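Local structure of transcriptional activator HlyU (Vibrio cholerae, 4OOI) at residues Val27-Met32 / Lys97-Leu102; Asn34-Gln39 / Ser56-Ser61; Glu48-Glu53 / Thr86-Leu91. The protein up-regulates expression of the hemolysin gene hlyA as a dimeric, DNA-binding transcription factor of the ArsR family, and may promote expression of other virulence determinants. All coordinates share one frame; numbering follows the deposited sequence.

Contact 1: residues Val27-Met32 / Lys97-Leu102; sequences VLLKAM and KAMIEL
Met99 is the bump of this contact: its side chain projects from helix 94-107 into a hollow formed by Leu28, Leu29 and Met32 on the last turn of helix 15-32. The chain runs straight as far as SD and then bends, chi3 being 63°, which turns the methyl toward Leu29 and Met32. There CE touches two neighbours, 3.6 Å from Leu29 CD2 and 3.6 Å from Met32 SD. At the bend, Met99 SD lies 3.8 Å from Leu28 CD1, one methyl of the Leu28 isobutyl group. Met32 answers with an extended side chain that lies obliquely across Met99, bringing its own CE to 3.8 Å from Met99 CB. On the flank, Ile100 CD1 approaches Met32 SD more loosely, at 4.3 Å.

The two axes are 11.9 Å apart at their closest and cross at -47°, a separation bridged by long side chains, with the backbones well apart. Leu38 and Leu41 of helix 35-43 close over Ile100, while Leu29 also meets Leu29 of the second subunit, so the hollow borders the dimer interface formed by the terminal helices, as in other ArsR-family proteins. All five touching residues are buried and meet through aliphatic carbons and thioether sulfurs, which implies cohesion by dispersion and the hydrophobic effect, without the directional demands of polar bonds.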
ATOM      1  N   VAL B  27       5.880  -2.866   5.129  1.00 54.20           N
ATOM      2  CA  VAL B  27       5.626  -4.304   5.159  1.00 48.98           C
ATOM      3  C   VAL B  27       4.199  -4.579   4.682  1.00 53.07           C
ATOM      4  O   VAL B  27       3.969  -5.422   3.800  1.00 51.78           O
ATOM      5  CB  VAL B  27       5.835  -4.901   6.565  1.00 52.09           C
ATOM      6  CG1 VAL B  27       5.332  -6.335   6.615  1.00 53.50           C
ATOM      7  CG2 VAL B  27       7.303  -4.835   6.955  1.00 45.77           C
ATOM      8  N   LEU B  28       3.246  -3.840   5.247  1.00 54.02           N
ATOM      9  CA  LEU B  28       1.851  -3.967   4.827  1.00 53.02           C
ATOM     10  C   LEU B  28       1.669  -3.672   3.340  1.00 50.67           C
ATOM     11  O   LEU B  28       1.026  -4.439   2.627  1.00 77.22           O
ATOM     12  CB  LEU B  28       0.936  -3.054   5.646  1.00 67.25           C
ATOM     13  CG  LEU B  28       0.654  -3.420   7.105  1.00 90.52           C
ATOM     14  CD1 LEU B  28      -0.744  -2.962   7.490  1.00105.22           C
ATOM     15  CD2 LEU B  28       0.821  -4.910   7.352  1.00 85.81           C
ATOM     16  N   LEU B  29       2.241  -2.562   2.881  1.00 57.60           N
ATOM     17  CA  LEU B  29       2.104  -2.145   1.487  1.00 55.10           C
ATOM     18  C   LEU B  29       2.701  -3.157   0.510  1.00 52.25           C
ATOM     19  O   LEU B  29       2.108  -3.450  -0.528  1.00 54.96           O
ATOM     20  CB  LEU B  29       2.733  -0.766   1.276  1.00 53.05           C
ATOM     21  CG  LEU B  29       1.972   0.398   1.909  1.00 55.28           C
ATOM     22  CD1 LEU B  29       2.798   1.671   1.872  1.00 71.71           C
ATOM     23  CD2 LEU B  29       0.642   0.601   1.202  1.00 54.21           C
ATOM     24  N   LYS B  30       3.874  -3.680   0.849  1.00 56.72           N
ATOM     25  CA  LYS B  30       4.523  -4.719   0.058  1.00 49.26           C
ATOM     26  C   LYS B  30       3.627  -5.942  -0.010  1.00 61.99           C
ATOM     27  O   LYS B  30       3.481  -6.558  -1.068  1.00 56.87           O
ATOM     28  CB  LYS B  30       5.870  -5.107   0.673  1.00 48.16           C
ATOM     29  CG  LYS B  30       7.013  -4.153   0.368  1.00 36.91           C
ATOM     30  CD  LYS B  30       8.239  -4.497   1.203  1.00 69.09           C
ATOM     31  CE  LYS B  30       9.472  -3.739   0.736  1.00 62.63           C
ATOM     32  NZ  LYS B  30       9.949  -4.226  -0.587  1.00 67.11           N
ATOM     33  N   ALA B  31       3.027  -6.292   1.124  1.00 64.31           N
ATOM     34  CA  ALA B  31       2.108  -7.422   1.161  1.00 49.45           C
ATOM     35  C   ALA B  31       0.867  -7.172   0.304  1.00 52.30           C
ATOM     36  O   ALA B  31       0.291  -8.105  -0.257  1.00 50.49           O
ATOM     37  CB  ALA B  31       1.717  -7.738   2.591  1.00 57.85           C
ATOM     38  N   MET B  32       0.468  -5.909   0.194  1.00 61.71           N
ATOM     39  CA  MET B  32      -0.711  -5.546  -0.587  1.00 62.04           C
ATOM     40  C   MET B  32      -0.373  -5.254  -2.046  1.00 48.17           C
ATOM     41  O   MET B  32      -1.252  -5.276  -2.907  1.00 54.03           O
ATOM     42  CB  MET B  32      -1.417  -4.335   0.030  1.00 55.96           C
ATOM     43  CG  MET B  32      -1.962  -4.573   1.427  1.00 63.97           C
ATOM     44  SD  MET B  32      -2.859  -3.145   2.063  1.00 56.24           S
ATOM     45  CE  MET B  32      -3.186  -3.671   3.744  1.00 94.01           C
ATOM     46  N   LYS B  97      -7.493  -3.852   7.830  1.00 66.02           N
ATOM     47  CA  LYS B  97      -8.919  -3.700   7.557  1.00 71.50           C
ATOM     48  C   LYS B  97      -9.246  -2.294   7.068  1.00 64.30           C
ATOM     49  O   LYS B  97     -10.020  -2.120   6.125  1.00 72.28           O
ATOM     50  CB  LYS B  97      -9.740  -4.016   8.810  1.00 80.42           C
ATOM     51  CG  LYS B  97      -9.644  -5.462   9.268  1.00 82.87           C
ATOM     52  CD  LYS B  97     -10.313  -5.663  10.621  1.00 82.87           C
ATOM     53  CE  LYS B  97     -10.085  -7.072  11.146  1.00 78.11           C
ATOM     54  NZ  LYS B  97     -10.666  -7.272  12.503  1.00 81.31           N
ATOM     55  N   ALA B  98      -8.649  -1.296   7.712  1.00 67.02           N
ATOM     56  CA  ALA B  98      -8.873   0.097   7.342  1.00 57.61           C
ATOM     57  C   ALA B  98      -8.326   0.390   5.949  1.00 57.17           C
ATOM     58  O   ALA B  98      -8.996   1.020   5.129  1.00 65.36           O
ATOM     59  CB  ALA B  98      -8.244   1.026   8.367  1.00 50.54           C
ATOM     60  N   MET B  99      -7.108  -0.078   5.689  1.00 70.64           N
ATOM     61  CA  MET B  99      -6.468   0.125   4.393  1.00 70.68           C
ATOM     62  C   MET B  99      -7.251  -0.543   3.268  1.00 65.71           C
ATOM     63  O   MET B  99      -7.441   0.040   2.200  1.00 62.44           O
ATOM     64  CB  MET B  99      -5.028  -0.394   4.419  1.00 73.90           C
ATOM     65  CG  MET B  99      -4.114   0.377   5.354  1.00 73.33           C
ATOM     66  SD  MET B  99      -2.440  -0.289   5.407  1.00 88.21           S
ATOM     67  CE  MET B  99      -1.928  -0.034   3.711  1.00 78.62           C
ATOM     68  N   ILE B 100      -7.706  -1.768   3.517  1.00 72.43           N
ATOM     69  CA  ILE B 100      -8.500  -2.507   2.541  1.00 64.92           C
ATOM     70  C   ILE B 100      -9.842  -1.824   2.293  1.00 62.58           C
ATOM     71  O   ILE B 100     -10.289  -1.721   1.151  1.00 72.59           O
ATOM     72  CB  ILE B 100      -8.716  -3.973   2.976  1.00 67.32           C
ATOM     73  CG1 ILE B 100      -7.414  -4.762   2.829  1.00 81.72           C
ATOM     74  CG2 ILE B 100      -9.811  -4.629   2.152  1.00 58.86           C
ATOM     75  CD1 ILE B 100      -6.811  -4.684   1.441  1.00 77.58           C
ATOM     76  N   GLU B 101     -10.473  -1.350   3.363  1.00 65.65           N
ATOM     77  CA  GLU B 101     -11.734  -0.626   3.243  1.00 73.00           C
ATOM     78  C   GLU B 101     -11.557   0.632   2.397  1.00 65.53           C
ATOM     79  O   GLU B 101     -12.387   0.936   1.536  1.00 74.42           O
ATOM     80  CB  GLU B 101     -12.290  -0.265   4.622  1.00 82.15           C
ATOM     81  CG  GLU B 101     -13.598   0.513   4.576  1.00 97.37           C
ATOM     82  CD  GLU B 101     -14.189   0.755   5.952  1.00110.85           C
ATOM     83  OE1 GLU B 101     -13.717   0.129   6.925  1.00113.37           O
ATOM     84  OE2 GLU B 101     -15.127   1.574   6.060  1.00115.50           O
ATOM     85  N   LEU B 102     -10.468   1.355   2.641  1.00 58.82           N
ATOM     86  CA  LEU B 102     -10.168   2.556   1.870  1.00 56.55           C
ATOM     87  C   LEU B 102      -9.934   2.222   0.399  1.00 62.45           C
ATOM     88  O   LEU B 102     -10.465   2.892  -0.484  1.00 56.06           O
ATOM     89  CB  LEU B 102      -8.959   3.295   2.451  1.00 62.09           C
ATOM     90  CG  LEU B 102      -8.524   4.556   1.698  1.00 59.85           C
ATOM     91  CD1 LEU B 102      -9.703   5.489   1.478  1.00 67.54           C
ATOM     92  CD2 LEU B 102      -7.415   5.275   2.444  1.00 57.65           C
TER

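Contact 2: residues Asn34-Gln39 / Ser56-Ser61; sequences NERRLQ and SRLELS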
ATOM      1  N   ASN B  34       0.248  -6.538  -4.685  1.00 55.03           N
ATOM      2  CA  ASN B  34       0.103  -7.673  -5.583  1.00 55.81           C
ATOM      3  C   ASN B  34      -1.367  -7.882  -5.905  1.00 58.36           C
ATOM      4  O   ASN B  34      -2.204  -7.886  -5.004  1.00 74.37           O
ATOM      5  CB  ASN B  34       0.688  -8.937  -4.956  1.00 52.15           C
ATOM      6  CG  ASN B  34       0.622 -10.132  -5.884  1.00 54.81           C
ATOM      7  OD1 ASN B  34      -0.399 -10.817  -5.964  1.00 62.39           O
ATOM      8  ND2 ASN B  34       1.716 -10.394  -6.590  1.00 54.40           N
ATOM      9  N   GLU B  35      -1.676  -8.043  -7.188  1.00 59.70           N
ATOM     10  CA  GLU B  35      -3.059  -8.160  -7.642  1.00 65.07           C
ATOM     11  C   GLU B  35      -3.819  -9.272  -6.929  1.00 56.85           C
ATOM     12  O   GLU B  35      -4.877  -9.036  -6.347  1.00 65.05           O
ATOM     13  CB  GLU B  35      -3.118  -8.372  -9.156  1.00 66.60           C
ATOM     14  CG  GLU B  35      -2.707  -7.156  -9.966  1.00 56.35           C
ATOM     15  CD  GLU B  35      -2.915  -7.353 -11.454  1.00 73.87           C
ATOM     16  OE1 GLU B  35      -3.348  -8.455 -11.852  1.00 87.51           O
ATOM     17  OE2 GLU B  35      -2.650  -6.407 -12.224  1.00 79.96           O
ATOM     18  N   ARG B  36      -3.268 -10.481  -6.967  1.00 63.17           N
ATOM     19  CA  ARG B  36      -3.914 -11.633  -6.346  1.00 65.01           C
ATOM     20  C   ARG B  36      -4.073 -11.462  -4.838  1.00 52.85           C
ATOM     21  O   ARG B  36      -5.149 -11.708  -4.291  1.00 67.84           O
ATOM     22  CB  ARG B  36      -3.144 -12.916  -6.663  1.00 55.48           C
ATOM     23  CG  ARG B  36      -3.213 -13.324  -8.126  1.00 52.79           C
ATOM     24  CD  ARG B  36      -4.658 -13.444  -8.588  1.00 65.09           C
ATOM     25  NE  ARG B  36      -4.768 -14.040  -9.916  1.00 86.17           N
ATOM     26  CZ  ARG B  36      -5.920 -14.359 -10.497  1.00 84.83           C
ATOM     27  NH1 ARG B  36      -7.066 -14.140  -9.868  1.00 76.28           N
ATOM     28  NH2 ARG B  36      -5.927 -14.900 -11.708  1.00 85.58           N
ATOM     29  N   ARG B  37      -3.005 -11.031  -4.173  1.00 54.16           N
ATOM     30  CA  ARG B  37      -3.045 -10.814  -2.731  1.00 55.68           C
ATOM     31  C   ARG B  37      -4.068  -9.744  -2.363  1.00 64.16           C
ATOM     32  O   ARG B  37      -4.774  -9.866  -1.363  1.00 75.99           O
ATOM     33  CB  ARG B  37      -1.662 -10.437  -2.198  1.00 47.11           C
ATOM     34  CG  ARG B  37      -0.617 -11.527  -2.376  1.00 58.19           C
ATOM     35  CD  ARG B  37       0.504 -11.396  -1.358  1.00 51.71           C
ATOM     36  NE  ARG B  37       1.276 -10.168  -1.527  1.00 62.61           N
ATOM     37  CZ  ARG B  37       2.403 -10.086  -2.227  1.00 63.87           C
ATOM     38  NH1 ARG B  37       2.890 -11.160  -2.832  1.00 54.09           N
ATOM     39  NH2 ARG B  37       3.042  -8.928  -2.327  1.00 73.73           N
ATOM     40  N   LEU B  38      -4.148  -8.702  -3.185  1.00 66.64           N
ATOM     41  CA  LEU B  38      -5.114  -7.633  -2.970  1.00 54.28           C
ATOM     42  C   LEU B  38      -6.540  -8.140  -3.146  1.00 64.22           C
ATOM     43  O   LEU B  38      -7.448  -7.718  -2.430  1.00 77.91           O
ATOM     44  CB  LEU B  38      -4.853  -6.472  -3.929  1.00 62.73           C
ATOM     45  CG  LEU B  38      -5.758  -5.253  -3.761  1.00 47.39           C
ATOM     46  CD1 LEU B  38      -5.610  -4.667  -2.366  1.00 40.12           C
ATOM     47  CD2 LEU B  38      -5.436  -4.216  -4.817  1.00 47.38           C
ATOM     48  N   GLN B  39      -6.732  -9.041  -4.104  1.00 68.22           N
ATOM     49  CA  GLN B  39      -8.039  -9.650  -4.326  1.00 54.83           C
ATOM     50  C   GLN B  39      -8.441 -10.481  -3.112  1.00 67.86           C
ATOM     51  O   GLN B  39      -9.579 -10.405  -2.639  1.00 79.80           O
ATOM     52  CB  GLN B  39      -8.017 -10.522  -5.582  1.00 67.06           C
ATOM     53  CG  GLN B  39      -7.866  -9.742  -6.878  1.00 60.92           C
ATOM     54  CD  GLN B  39      -7.577 -10.638  -8.068  1.00 54.78           C
ATOM     55  OE1 GLN B  39      -7.364 -11.838  -7.917  1.00 67.21           O
ATOM     56  NE2 GLN B  39      -7.570 -10.053  -9.262  1.00 57.81           N
ATOM     57  N   SER B  56     -11.823 -20.838  -5.620  1.00 84.59           N
ATOM     58  CA  SER B  56     -12.945 -20.944  -6.544  1.00 85.59           C
ATOM     59  C   SER B  56     -13.244 -19.598  -7.197  1.00 79.04           C
ATOM     60  O   SER B  56     -13.411 -19.512  -8.414  1.00 84.08           O
ATOM     61  CB  SER B  56     -14.189 -21.466  -5.823  1.00 77.47           C
ATOM     62  OG  SER B  56     -15.279 -21.597  -6.717  1.00 72.06           O
ATOM     63  N   ARG B  57     -13.305 -18.550  -6.382  1.00 66.40           N
ATOM     64  CA  ARG B  57     -13.610 -17.213  -6.883  1.00 70.28           C
ATOM     65  C   ARG B  57     -12.420 -16.593  -7.615  1.00 72.32           C
ATOM     66  O   ARG B  57     -12.588 -15.892  -8.612  1.00 68.73           O
ATOM     67  CB  ARG B  57     -14.089 -16.316  -5.740  1.00 69.03           C
ATOM     68  CG  ARG B  57     -15.363 -16.821  -5.076  1.00 68.79           C
ATOM     69  CD  ARG B  57     -15.622 -16.134  -3.747  1.00 83.39           C
ATOM     70  NE  ARG B  57     -15.792 -14.693  -3.895  1.00 99.63           N
ATOM     71  CZ  ARG B  57     -16.114 -13.877  -2.897  1.00101.91           C
ATOM     72  NH1 ARG B  57     -16.307 -14.363  -1.679  1.00101.30           N
ATOM     73  NH2 ARG B  57     -16.248 -12.576  -3.117  1.00106.75           N
ATOM     74  N   LEU B  58     -11.218 -16.854  -7.113  1.00 78.59           N
ATOM     75  CA  LEU B  58      -9.995 -16.443  -7.794  1.00 80.09           C
ATOM     76  C   LEU B  58      -9.459 -17.626  -8.586  1.00 88.74           C
ATOM     77  O   LEU B  58      -8.866 -18.538  -8.011  1.00108.59           O
ATOM     78  CB  LEU B  58      -8.948 -15.982  -6.779  1.00 71.94           C
ATOM     79  CG  LEU B  58      -8.706 -14.480  -6.630  1.00 78.62           C
ATOM     80  CD1 LEU B  58     -10.017 -13.712  -6.575  1.00 90.17           C
ATOM     81  CD2 LEU B  58      -7.866 -14.206  -5.392  1.00 69.12           C
ATOM     82  N   GLU B  59      -9.668 -17.619  -9.899  1.00 72.83           N
ATOM     83  CA  GLU B  59      -9.287 -18.765 -10.720  1.00 73.42           C
ATOM     84  C   GLU B  59      -7.775 -19.008 -10.775  1.00 70.39           C
ATOM     85  O   GLU B  59      -7.118 -18.764 -11.788  1.00 66.90           O
ATOM     86  CB  GLU B  59      -9.904 -18.691 -12.123  1.00 77.93           C
ATOM     87  CG  GLU B  59      -9.633 -17.420 -12.902  1.00 80.48           C
ATOM     88  CD  GLU B  59      -9.927 -17.583 -14.380  1.00 91.27           C
ATOM     89  OE1 GLU B  59     -11.051 -17.248 -14.804  1.00 85.38           O
ATOM     90  OE2 GLU B  59      -9.034 -18.058 -15.113  1.00 89.60           O
ATOM     91  N   LEU B  60      -7.238 -19.497  -9.664  1.00 70.28           N
ATOM     92  CA  LEU B  60      -5.854 -19.947  -9.601  1.00 72.14           C
ATOM     93  C   LEU B  60      -5.773 -21.233  -8.789  1.00 80.64           C
ATOM     94  O   LEU B  60      -6.710 -21.575  -8.068  1.00 78.69           O
ATOM     95  CB  LEU B  60      -4.942 -18.862  -9.011  1.00 73.10           C
ATOM     96  CG  LEU B  60      -5.442 -17.918  -7.911  1.00 65.24           C
ATOM     97  CD1 LEU B  60      -5.878 -18.659  -6.655  1.00 63.32           C
ATOM     98  CD2 LEU B  60      -4.356 -16.909  -7.577  1.00 67.83           C
ATOM     99  N   SER B  61      -4.657 -21.944  -8.915  1.00 81.42           N
ATOM    100  CA  SER B  61      -4.461 -23.189  -8.182  1.00 75.27           C
ATOM    101  C   SER B  61      -4.434 -22.936  -6.681  1.00 80.82           C
ATOM    102  O   SER B  61      -4.144 -21.825  -6.236  1.00 95.23           O
ATOM    103  CB  SER B  61      -3.162 -23.867  -8.618  1.00 76.50           C
ATOM    104  OG  SER B  61      -2.857 -24.970  -7.782  1.00 91.81           O
TER
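Arg36 and Gln39, on the first turns of helix 35-43, meet Leu58 and Leu60 in the turn of the predicted helix-turn-helix motif, where the chain leaves helix 51-57 and heads for helix 62-74. The contact thus joins the turn of the DNA-binding unit to the helix packed behind it in the winged-helix fold of the ArsR family.

Van der Waals packing of leucine on the Arg36 and Gln39 side chains makes the contact. Leu58, the first residue to leave helical geometry, has its CB directed toward helix 35-43 and sets CD2 3.7 Å from Gln39 CB; Ile40 and Met43 of the same helix extend this apolar bed. Leu60 slides past Arg36 in the opposite direction, its CD2 lying 3.6 Å from Arg36 CD and over one face of the guanidinium. The bend of the arginine at chi2 (-55°) lays CG, CD and NE along this methyl.

Two side-chain hydrogen bonds lie within 34-39. Arg36 NH1 donates to Gln39 OE1 at 3.0 Å, on a lone pair in the carbonyl plane, though the oxygen is tilted 26° out of the guanidinium plane. This bond ties together the two side chains that receive Leu58. Asn34 is the N-cap of helix 35-43, its OD1 accepting from Arg37 N at 3.2 Å. In 56-61, an inverse gamma turn centred on Glu59 kinks the chain between the two leucines.

Electrostatics are looser: Arg36 NH2 has a long, weak ion pair with Glu19 of the second subunit, and Glu59 OE2 stays 5.6 Å from Arg36 NH2, too far for contact. Leu58 CG lies close to both bonded polar groups, 3.2 Å from Gln39 OE1 and 3.6 Å from Arg36 NH1.

Contact 3: residues Glu48-Glu53 / Thr86-Leu91; sequences ELSVGE and TVFYTL
Leu49 and Tyr89 face each other as an antiparallel hydrogen-bonded pair, joined by Tyr89 N to Leu49 O at 2.6 Å, nearly straight at 175°, and by a more bent bond from Leu49 N to Tyr89 O at 3.1 Å. Ser50 and Phe88 follow as a non-hydrogen-bonded pair, and Val51 N, already in helix 51-57, still donates to Val87 O at 3.3 Å.

The side chains divide between the two faces. On that of Phe88 and Ser50, the Phe88 ring brings CD1 to 3.7 Å from Ser50 CB. Glu48, fully extended with CG anti to the backbone N (chi1 180°), reaches across Phe88 at about a right angle and sets OE2 3.4 Å from Phe88 CB; the same oxygen forms a salt bridge with Arg81. The methylenes of Glu48 lie against the Thr90 methyl, CB to CG2 at 3.6 Å. On the face of Leu49 and Tyr89, the Tyr89 ring meets Val51 at its CE1, 3.6 Å from Val51 CG2. Where strand turns into helix, Ser50 and Glu53 make a capping box: Ser50 N donates to Glu53 OE1 at 2.9 Å, while the return bond from Glu53 N to Ser50 OG is weak.

Strand 86-91 lies between this short strand and strand 78-83, to which Phe88 and Thr90 are bonded through Arg81 and Asn79, completing the three-stranded sheet of the winged-helix domain. Tyr89 packs against Leu69 and Arg73 of helix 62-74, and Leu49 against Leu54 and Arg57 of helix 51-57.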
ATOM      1  N   GLU B  48     -15.268 -14.230   6.231  1.00 69.43           N
ATOM      2  CA  GLU B  48     -14.404 -15.345   6.595  1.00 58.82           C
ATOM      3  C   GLU B  48     -14.489 -16.423   5.527  1.00 64.72           C
ATOM      4  O   GLU B  48     -15.479 -17.150   5.441  1.00 79.14           O
ATOM      5  CB  GLU B  48     -14.792 -15.918   7.958  1.00 55.93           C
ATOM      6  CG  GLU B  48     -13.928 -17.091   8.395  1.00 68.49           C
ATOM      7  CD  GLU B  48     -14.069 -17.401   9.872  1.00 86.40           C
ATOM      8  OE1 GLU B  48     -14.843 -16.699  10.556  1.00101.81           O
ATOM      9  OE2 GLU B  48     -13.405 -18.345  10.348  1.00 90.78           O
ATOM     10  N   LEU B  49     -13.447 -16.516   4.711  1.00 54.54           N
ATOM     11  CA  LEU B  49     -13.440 -17.450   3.593  1.00 61.42           C
ATOM     12  C   LEU B  49     -12.453 -18.592   3.805  1.00 65.03           C
ATOM     13  O   LEU B  49     -11.493 -18.468   4.565  1.00 70.63           O
ATOM     14  CB  LEU B  49     -13.123 -16.720   2.285  1.00 62.23           C
ATOM     15  CG  LEU B  49     -14.300 -16.190   1.461  1.00 66.80           C
ATOM     16  CD1 LEU B  49     -15.187 -15.257   2.274  1.00 77.27           C
ATOM     17  CD2 LEU B  49     -13.790 -15.488   0.214  1.00 65.73           C
ATOM     18  N   SER B  50     -12.702 -19.706   3.125  1.00 72.03           N
ATOM     19  CA  SER B  50     -11.818 -20.857   3.192  1.00 74.69           C
ATOM     20  C   SER B  50     -10.933 -20.897   1.957  1.00 68.12           C
ATOM     21  O   SER B  50     -11.141 -20.131   1.016  1.00 67.61           O
ATOM     22  CB  SER B  50     -12.631 -22.147   3.289  1.00 66.08           C
ATOM     23  OG  SER B  50     -13.428 -22.329   2.131  1.00 72.15           O
ATOM     24  N   VAL B  51      -9.949 -21.789   1.964  1.00 59.56           N
ATOM     25  CA  VAL B  51      -9.049 -21.952   0.827  1.00 59.20           C
ATOM     26  C   VAL B  51      -9.835 -22.320  -0.430  1.00 77.61           C
ATOM     27  O   VAL B  51      -9.533 -21.843  -1.525  1.00 78.65           O
ATOM     28  CB  VAL B  51      -7.981 -23.029   1.110  1.00 61.16           C
ATOM     29  CG1 VAL B  51      -7.047 -23.188  -0.082  1.00 61.52           C
ATOM     30  CG2 VAL B  51      -7.195 -22.677   2.362  1.00 61.55           C
ATOM     31  N   GLY B  52     -10.854 -23.156  -0.259  1.00 70.85           N
ATOM     32  CA  GLY B  52     -11.692 -23.585  -1.365  1.00 51.80           C
ATOM     33  C   GLY B  52     -12.456 -22.444  -2.011  1.00 64.88           C
ATOM     34  O   GLY B  52     -12.508 -22.342  -3.236  1.00 74.15           O
ATOM     35  N   GLU B  53     -13.050 -21.587  -1.186  1.00 58.13           N
ATOM     36  CA  GLU B  53     -13.806 -20.438  -1.679  1.00 55.66           C
ATOM     37  C   GLU B  53     -12.901 -19.451  -2.408  1.00 68.00           C
ATOM     38  O   GLU B  53     -13.234 -18.969  -3.495  1.00 75.66           O
ATOM     39  CB  GLU B  53     -14.523 -19.735  -0.526  1.00 60.66           C
ATOM     40  CG  GLU B  53     -15.664 -20.535   0.080  1.00 74.24           C
ATOM     41  CD  GLU B  53     -16.228 -19.889   1.330  1.00 74.73           C
ATOM     42  OE1 GLU B  53     -15.444 -19.599   2.257  1.00 78.92           O
ATOM     43  OE2 GLU B  53     -17.456 -19.669   1.385  1.00 69.83           O
ATOM     44  N   THR B  86     -10.557 -27.957   7.160  1.00100.36           N
ATOM     45  CA  THR B  86     -10.703 -26.822   6.257  1.00101.92           C
ATOM     46  C   THR B  86     -10.147 -25.568   6.918  1.00 95.62           C
ATOM     47  O   THR B  86     -10.445 -25.283   8.078  1.00 93.91           O
ATOM     48  CB  THR B  86     -12.172 -26.578   5.865  1.00101.88           C
ATOM     49  OG1 THR B  86     -12.927 -26.209   7.025  1.00104.06           O
ATOM     50  CG2 THR B  86     -12.775 -27.829   5.242  1.00108.57           C
ATOM     51  N   VAL B  87      -9.333 -24.823   6.178  1.00 87.84           N
ATOM     52  CA  VAL B  87      -8.678 -23.647   6.736  1.00 75.83           C
ATOM     53  C   VAL B  87      -9.427 -22.366   6.379  1.00 67.17           C
ATOM     54  O   VAL B  87      -9.576 -22.024   5.207  1.00 71.84           O
ATOM     55  CB  VAL B  87      -7.216 -23.538   6.264  1.00 66.97           C
ATOM     56  CG1 VAL B  87      -6.419 -22.674   7.227  1.00 62.93           C
ATOM     57  CG2 VAL B  87      -6.593 -24.920   6.153  1.00 68.59           C
ATOM     58  N   PHE B  88      -9.901 -21.667   7.406  1.00 63.27           N
ATOM     59  CA  PHE B  88     -10.620 -20.414   7.223  1.00 61.60           C
ATOM     60  C   PHE B  88      -9.715 -19.213   7.467  1.00 67.40           C
ATOM     61  O   PHE B  88      -8.956 -19.174   8.440  1.00 66.52           O
ATOM     62  CB  PHE B  88     -11.842 -20.350   8.144  1.00 67.19           C
ATOM     63  CG  PHE B  88     -12.915 -21.341   7.795  1.00 67.89           C
ATOM     64  CD1 PHE B  88     -13.724 -21.141   6.688  1.00 70.77           C
ATOM     65  CD2 PHE B  88     -13.119 -22.467   8.575  1.00 63.66           C
ATOM     66  CE1 PHE B  88     -14.712 -22.050   6.361  1.00 77.11           C
ATOM     67  CE2 PHE B  88     -14.108 -23.379   8.255  1.00 59.60           C
ATOM     68  CZ  PHE B  88     -14.906 -23.169   7.147  1.00 72.57           C
ATOM     69  N   TYR B  89      -9.815 -18.235   6.573  1.00 69.37           N
ATOM     70  CA  TYR B  89      -8.972 -17.049   6.612  1.00 50.35           C
ATOM     71  C   TYR B  89      -9.800 -15.793   6.867  1.00 65.36           C
ATOM     72  O   TYR B  89     -10.933 -15.678   6.401  1.00 71.94           O
ATOM     73  CB  TYR B  89      -8.207 -16.904   5.293  1.00 50.29           C
ATOM     74  CG  TYR B  89      -7.083 -17.904   5.099  1.00 58.86           C
ATOM     75  CD1 TYR B  89      -7.343 -19.261   4.967  1.00 66.28           C
ATOM     76  CD2 TYR B  89      -5.764 -17.482   5.023  1.00 54.06           C
ATOM     77  CE1 TYR B  89      -6.317 -20.169   4.785  1.00 71.87           C
ATOM     78  CE2 TYR B  89      -4.732 -18.382   4.841  1.00 57.51           C
ATOM     79  CZ  TYR B  89      -5.013 -19.724   4.724  1.00 68.58           C
ATOM     80  OH  TYR B  89      -3.986 -20.621   4.541  1.00 77.53           O
ATOM     81  N   THR B  90      -9.223 -14.858   7.613  1.00 67.44           N
ATOM     82  CA  THR B  90      -9.847 -13.564   7.868  1.00 61.11           C
ATOM     83  C   THR B  90      -8.782 -12.483   7.857  1.00 56.48           C
ATOM     84  O   THR B  90      -7.592 -12.781   7.859  1.00 63.61           O
ATOM     85  CB  THR B  90     -10.539 -13.526   9.240  1.00 58.11           C
ATOM     86  OG1 THR B  90      -9.688 -14.132  10.221  1.00 66.23           O
ATOM     87  CG2 THR B  90     -11.856 -14.270   9.198  1.00 65.14           C
ATOM     88  N   LEU B  91      -9.207 -11.225   7.848  1.00 62.00           N
ATOM     89  CA  LEU B  91      -8.269 -10.121   7.987  1.00 53.79           C
ATOM     90  C   LEU B  91      -7.863  -9.996   9.449  1.00 79.04           C
ATOM     91  O   LEU B  91      -8.690 -10.159  10.345  1.00 91.35           O
ATOM     92  CB  LEU B  91      -8.877  -8.815   7.476  1.00 53.14           C
ATOM     93  CG  LEU B  91      -9.173  -8.762   5.976  1.00 60.88           C
ATOM     94  CD1 LEU B  91      -9.578  -7.359   5.552  1.00 62.46           C
ATOM     95  CD2 LEU B  91      -7.974  -9.247   5.173  1.00 60.46           C
TER

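From the N terminus, helix 15-32 enters contact 1, which closes the widest loop by pairing it with helix 94-107 near the C terminus; contacts 2 and 3 both nest inside. Contact 2 begins just afterwards, in helix 35-43, and closes a short loop at 56-61. Before it does so, the chain passes 48-53 and opens contact 3, closed only at 86-91, so contacts 2 and 3 cross, sharing helix 51-57. Arg37 links contacts 1 and 2 by probable hydrogen bonds to the carbonyls of Lys30 and Ala31. Together the three contacts tie the dimer-forming terminal helices to the helix-turn-helix and the beta sheet.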